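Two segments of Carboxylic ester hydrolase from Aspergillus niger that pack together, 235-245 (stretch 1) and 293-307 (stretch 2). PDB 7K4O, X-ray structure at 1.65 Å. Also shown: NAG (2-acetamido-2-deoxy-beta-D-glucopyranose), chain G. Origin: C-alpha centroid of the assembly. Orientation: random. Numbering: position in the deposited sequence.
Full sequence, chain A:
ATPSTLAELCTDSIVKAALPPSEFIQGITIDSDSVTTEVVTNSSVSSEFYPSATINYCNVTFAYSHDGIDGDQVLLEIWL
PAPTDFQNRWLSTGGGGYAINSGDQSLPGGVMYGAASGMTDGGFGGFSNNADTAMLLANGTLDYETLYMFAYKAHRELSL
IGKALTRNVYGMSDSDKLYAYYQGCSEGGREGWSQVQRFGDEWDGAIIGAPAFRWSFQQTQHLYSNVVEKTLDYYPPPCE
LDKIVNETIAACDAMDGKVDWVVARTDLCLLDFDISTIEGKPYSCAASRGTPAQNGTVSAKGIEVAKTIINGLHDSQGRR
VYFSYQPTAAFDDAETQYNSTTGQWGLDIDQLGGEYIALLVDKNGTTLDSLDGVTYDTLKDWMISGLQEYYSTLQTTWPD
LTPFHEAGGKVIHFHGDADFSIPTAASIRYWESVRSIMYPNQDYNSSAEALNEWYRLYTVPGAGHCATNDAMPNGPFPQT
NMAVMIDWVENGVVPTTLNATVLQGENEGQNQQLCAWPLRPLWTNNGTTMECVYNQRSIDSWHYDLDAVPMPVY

Stretch 1 235-245: YPPPCELDKIV
Stretch 2, residues 293-307: AQNGTVSAKGIEVAK

A single carboxylate oxygen, Glu240 OE2, binds the start of a helix in the other stretch. Glu240 OE2 accepts from Ser299 N at 2.8 Å and from Ser299 OG at 2.7 Å. Ser299 is the N-cap of helix 300-307, and its OG (chi1 p) accepts from Gly302 N at 2.9 Å. Glu240 is extended: chi1 t, chi2 t, chi3 35°. A water donates to Thr297 O at 2.8 Å and, weakly, to Glu240 OE2 at 3.1 Å. Gly302 leaves room for the carboxylate: an ideal CB there would clash, 2.4 Å from Glu240 OE2.

Pro236 (phi/psi -64/135) and Pro237 (-57/139) are extended; Pro237 is at the N-cap position and Pro238 begins helix 238-245. This helix crosses helix 300-307 at -68°, axes 10.4 Å apart, and strand 294-297 at -57°, 8.4 Å apart. CA atoms pair Pro236 with Gly302 (5.8 Å), Cys239 with Gln294 (6.5 Å), Glu240 with Val298 (5.8 Å) and Leu241 with Ala306 (7.3 Å).

Gln294 (m, t, chi3 56°) meets the first helical turn. Gln294 OE1 accepts from Cys239 N at 2.9 Å, an amide at the open helix start.

Ile244 (m, t) places CD1 4.0 Å from Ala306 CB and CG1 3.9 Å from Val298 CG1. Leu241 (m, t) puts CD2 4.2 Å from Ala306 CB. Pro236 CG lies 4.0 Å from Val305 CG1.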

# COMPACT_ATOMS: atom_id res chain seq x y z
N TYR A 235 12.09 26.34 7.70
CA TYR A 235 11.46 25.22 8.40
C TYR A 235 10.05 25.64 8.80
O TYR A 235 9.85 26.19 9.87
CB TYR A 235 12.37 24.79 9.54
CG TYR A 235 13.72 24.38 9.02
CD1 TYR A 235 13.94 23.10 8.50
CD2 TYR A 235 14.76 25.29 8.93
CE1 TYR A 235 15.18 22.72 8.00
CE2 TYR A 235 15.99 24.94 8.41
CZ TYR A 235 16.20 23.66 7.92
OH TYR A 235 17.40 23.33 7.38
N PRO A 236 9.02 25.36 7.98
CA PRO A 236 7.67 25.82 8.30
C PRO A 236 7.15 25.19 9.57
O PRO A 236 7.31 23.99 9.79
CB PRO A 236 6.81 25.39 7.11
CG PRO A 236 7.82 25.10 6.02
CD PRO A 236 9.07 24.60 6.72
N PRO A 237 6.52 25.98 10.47
CA PRO A 237 5.77 25.39 11.58
C PRO A 237 4.72 24.46 10.98
O PRO A 237 4.13 24.80 9.95
CB PRO A 237 5.11 26.58 12.29
CG PRO A 237 5.93 27.78 11.85
CD PRO A 237 6.43 27.46 10.46
N PRO A 238 4.48 23.27 11.56
CA PRO A 238 3.46 22.36 11.02
C PRO A 238 2.12 23.06 10.74
O PRO A 238 1.47 22.79 9.75
CB PRO A 238 3.30 21.33 12.14
CG PRO A 238 4.67 21.28 12.78
CD PRO A 238 5.16 22.72 12.74
N CYS A 239 1.74 24.00 11.61
CA CYS A 239 0.44 24.70 11.51
C CYS A 239 0.38 25.50 10.21
O CYS A 239 -0.70 25.60 9.61
CB CYS A 239 0.28 25.63 12.71
SG CYS A 239 -1.42 26.20 12.90
N GLU A 240 1.49 26.08 9.77
CA GLU A 240 1.48 26.89 8.54
C GLU A 240 1.13 26.00 7.35
O GLU A 240 0.35 26.43 6.48
CB GLU A 240 2.84 27.58 8.38
CG GLU A 240 2.95 28.40 7.13
CD GLU A 240 4.28 29.14 7.04
OE1 GLU A 240 5.29 28.57 7.50
OE2 GLU A 240 4.30 30.29 6.53
N LEU A 241 1.75 24.81 7.26
CA LEU A 241 1.48 23.87 6.14
C LEU A 241 0.06 23.32 6.27
O LEU A 241 -0.59 23.17 5.21
CB LEU A 241 2.54 22.77 6.15
CG LEU A 241 3.94 23.30 5.82
CD1 LEU A 241 5.01 22.23 5.82
CD2 LEU A 241 3.94 24.03 4.49
N ASP A 242 -0.40 23.07 7.48
CA ASP A 242 -1.78 22.56 7.71
C ASP A 242 -2.80 23.60 7.22
O ASP A 242 -3.82 23.22 6.63
CB ASP A 242 -2.02 22.16 9.15
CG ASP A 242 -3.37 21.48 9.31
OD1 ASP A 242 -3.68 20.54 8.51
OD2 ASP A 242 -4.12 21.89 10.21
N LYS A 243 -2.50 24.89 7.41
CA LYS A 243 -3.38 25.95 6.88
C LYS A 243 -3.41 25.91 5.36
O LYS A 243 -4.49 26.03 4.74
CB LYS A 243 -2.91 27.32 7.41
CG LYS A 243 -3.71 28.51 6.90
CD LYS A 243 -5.20 28.39 7.09
CE LYS A 243 -5.62 28.41 8.55
NZ LYS A 243 -6.97 29.00 8.72
N ILE A 244 -2.26 25.69 4.72
CA ILE A 244 -2.24 25.61 3.25
C ILE A 244 -3.12 24.42 2.82
O ILE A 244 -3.88 24.57 1.81
CB ILE A 244 -0.78 25.48 2.75
CG1 ILE A 244 -0.06 26.83 2.90
CG2 ILE A 244 -0.72 25.02 1.32
CD1 ILE A 244 1.45 26.73 2.81
N VAL A 245 -2.98 23.28 3.48
CA VAL A 245 -3.83 22.10 3.08
C VAL A 245 -5.32 22.47 3.22
O VAL A 245 -6.09 22.20 2.30
CB VAL A 245 -3.46 20.88 3.94
CG1 VAL A 245 -4.47 19.76 3.79
CG2 VAL A 245 -2.04 20.42 3.63
N ALA A 293 2.26 26.39 21.29
CA ALA A 293 1.24 27.07 20.48
C ALA A 293 1.93 27.63 19.23
O ALA A 293 3.05 28.15 19.34
CB ALA A 293 0.53 28.15 21.27
N GLN A 294 1.27 27.51 18.09
CA GLN A 294 1.75 28.14 16.83
C GLN A 294 0.68 29.11 16.36
O GLN A 294 -0.52 28.75 16.38
CB GLN A 294 2.06 27.09 15.75
CG GLN A 294 2.98 25.98 16.22
CD GLN A 294 2.81 24.74 15.36
OE1 GLN A 294 2.96 24.77 14.15
NE2 GLN A 294 2.43 23.65 16.01
N ASN A 295 1.10 30.30 15.96
CA ASN A 295 0.21 31.28 15.30
C ASN A 295 1.07 32.22 14.47
O ASN A 295 2.26 32.38 14.74
CB ASN A 295 -0.68 32.05 16.28
CG ASN A 295 0.14 32.88 17.24
OD1 ASN A 295 0.39 34.06 17.00
ND2 ASN A 295 0.59 32.27 18.33
N GLY A 296 0.44 32.80 13.47
CA GLY A 296 1.13 33.60 12.46
C GLY A 296 0.24 33.79 11.27
O GLY A 296 -1.01 33.61 11.36
N THR A 297 0.86 34.17 10.17
CA THR A 297 0.21 34.30 8.85
C THR A 297 1.02 33.43 7.89
O THR A 297 2.26 33.34 8.06
CB THR A 297 0.11 35.75 8.38
OG1 THR A 297 1.43 36.28 8.25
CG2 THR A 297 -0.75 36.61 9.28
N VAL A 298 0.35 32.86 6.90
CA VAL A 298 1.05 32.01 5.90
C VAL A 298 2.04 32.91 5.17
O VAL A 298 1.64 33.92 4.56
CB VAL A 298 0.08 31.30 4.95
CG1 VAL A 298 0.84 30.51 3.88
CG2 VAL A 298 -0.87 30.41 5.75
N SER A 299 3.31 32.53 5.21
CA SER A 299 4.44 33.34 4.71
C SER A 299 4.74 33.00 3.26
O SER A 299 4.36 31.90 2.76
CB SER A 299 5.64 33.15 5.58
OG SER A 299 6.17 31.84 5.43
N ALA A 300 5.41 33.92 2.59
CA ALA A 300 5.88 33.74 1.21
C ALA A 300 6.84 32.54 1.17
O ALA A 300 6.81 31.78 0.20
CB ALA A 300 6.56 34.99 0.72
N LYS A 301 7.73 32.44 2.16
CA LYS A 301 8.73 31.35 2.22
C LYS A 301 8.00 30.02 2.44
O LYS A 301 8.47 29.03 1.88
CB LYS A 301 9.73 31.57 3.35
CG LYS A 301 10.83 32.58 3.08
CD LYS A 301 11.61 32.89 4.35
CE LYS A 301 12.58 34.04 4.26
NZ LYS A 301 13.80 33.63 3.54
N GLY A 302 6.94 30.01 3.25
CA GLY A 302 6.15 28.80 3.51
C GLY A 302 5.50 28.31 2.24
O GLY A 302 5.55 27.09 1.93
N ILE A 303 4.93 29.23 1.48
CA ILE A 303 4.34 28.93 0.15
C ILE A 303 5.44 28.42 -0.79
O ILE A 303 5.18 27.48 -1.55
CB ILE A 303 3.59 30.15 -0.39
CG1 ILE A 303 2.28 30.30 0.37
CG2 ILE A 303 3.38 30.04 -1.89
CD1 ILE A 303 1.60 31.61 0.12
N GLU A 304 6.62 29.03 -0.78
CA GLU A 304 7.71 28.60 -1.69
C GLU A 304 8.10 27.14 -1.35
O GLU A 304 8.26 26.34 -2.28
CB GLU A 304 8.92 29.52 -1.57
CG GLU A 304 9.98 29.27 -2.62
CD GLU A 304 11.23 30.14 -2.47
OE1 GLU A 304 11.54 30.59 -1.31
OE2 GLU A 304 11.93 30.31 -3.47
N VAL A 305 8.25 26.82 -0.07
CA VAL A 305 8.57 25.44 0.37
C VAL A 305 7.44 24.53 -0.12
O VAL A 305 7.74 23.48 -0.74
CB VAL A 305 8.78 25.35 1.88
CG1 VAL A 305 8.72 23.90 2.36
CG2 VAL A 305 10.12 25.99 2.26
N ALA A 306 6.19 24.92 0.10
CA ALA A 306 5.05 24.03 -0.20
C ALA A 306 5.02 23.80 -1.70
O ALA A 306 4.78 22.65 -2.13
CB ALA A 306 3.73 24.57 0.30
N LYS A 307 5.18 24.84 -2.50
CA LYS A 307 5.08 24.70 -3.95
C LYS A 307 6.22 23.79 -4.42
O LYS A 307 6.04 23.08 -5.43
CB LYS A 307 5.19 26.03 -4.70
CG LYS A 307 3.93 26.86 -4.71
CD LYS A 307 4.04 27.97 -5.71
CE LYS A 307 2.77 28.77 -5.76
NZ LYS A 307 2.82 29.76 -6.85
C1 NAG G . -7.42 22.43 9.60
C2 NAG G . -7.30 23.13 10.97
C3 NAG G . -7.46 22.20 12.16
C4 NAG G . -8.82 21.57 11.98
C5 NAG G . -8.88 20.87 10.63
C6 NAG G . -10.26 20.26 10.42
C7 NAG G . -5.71 24.98 10.92
C8 NAG G . -4.25 25.33 10.99
N2 NAG G . -5.98 23.69 11.09
O3 NAG G . -7.25 22.96 13.35
O4 NAG G . -8.87 20.61 13.00
O5 NAG G . -8.66 21.74 9.54
O6 NAG G . -10.27 19.61 9.16
O7 NAG G . -6.58 25.79 10.74
O HOH W 1 4.40 31.91 9.20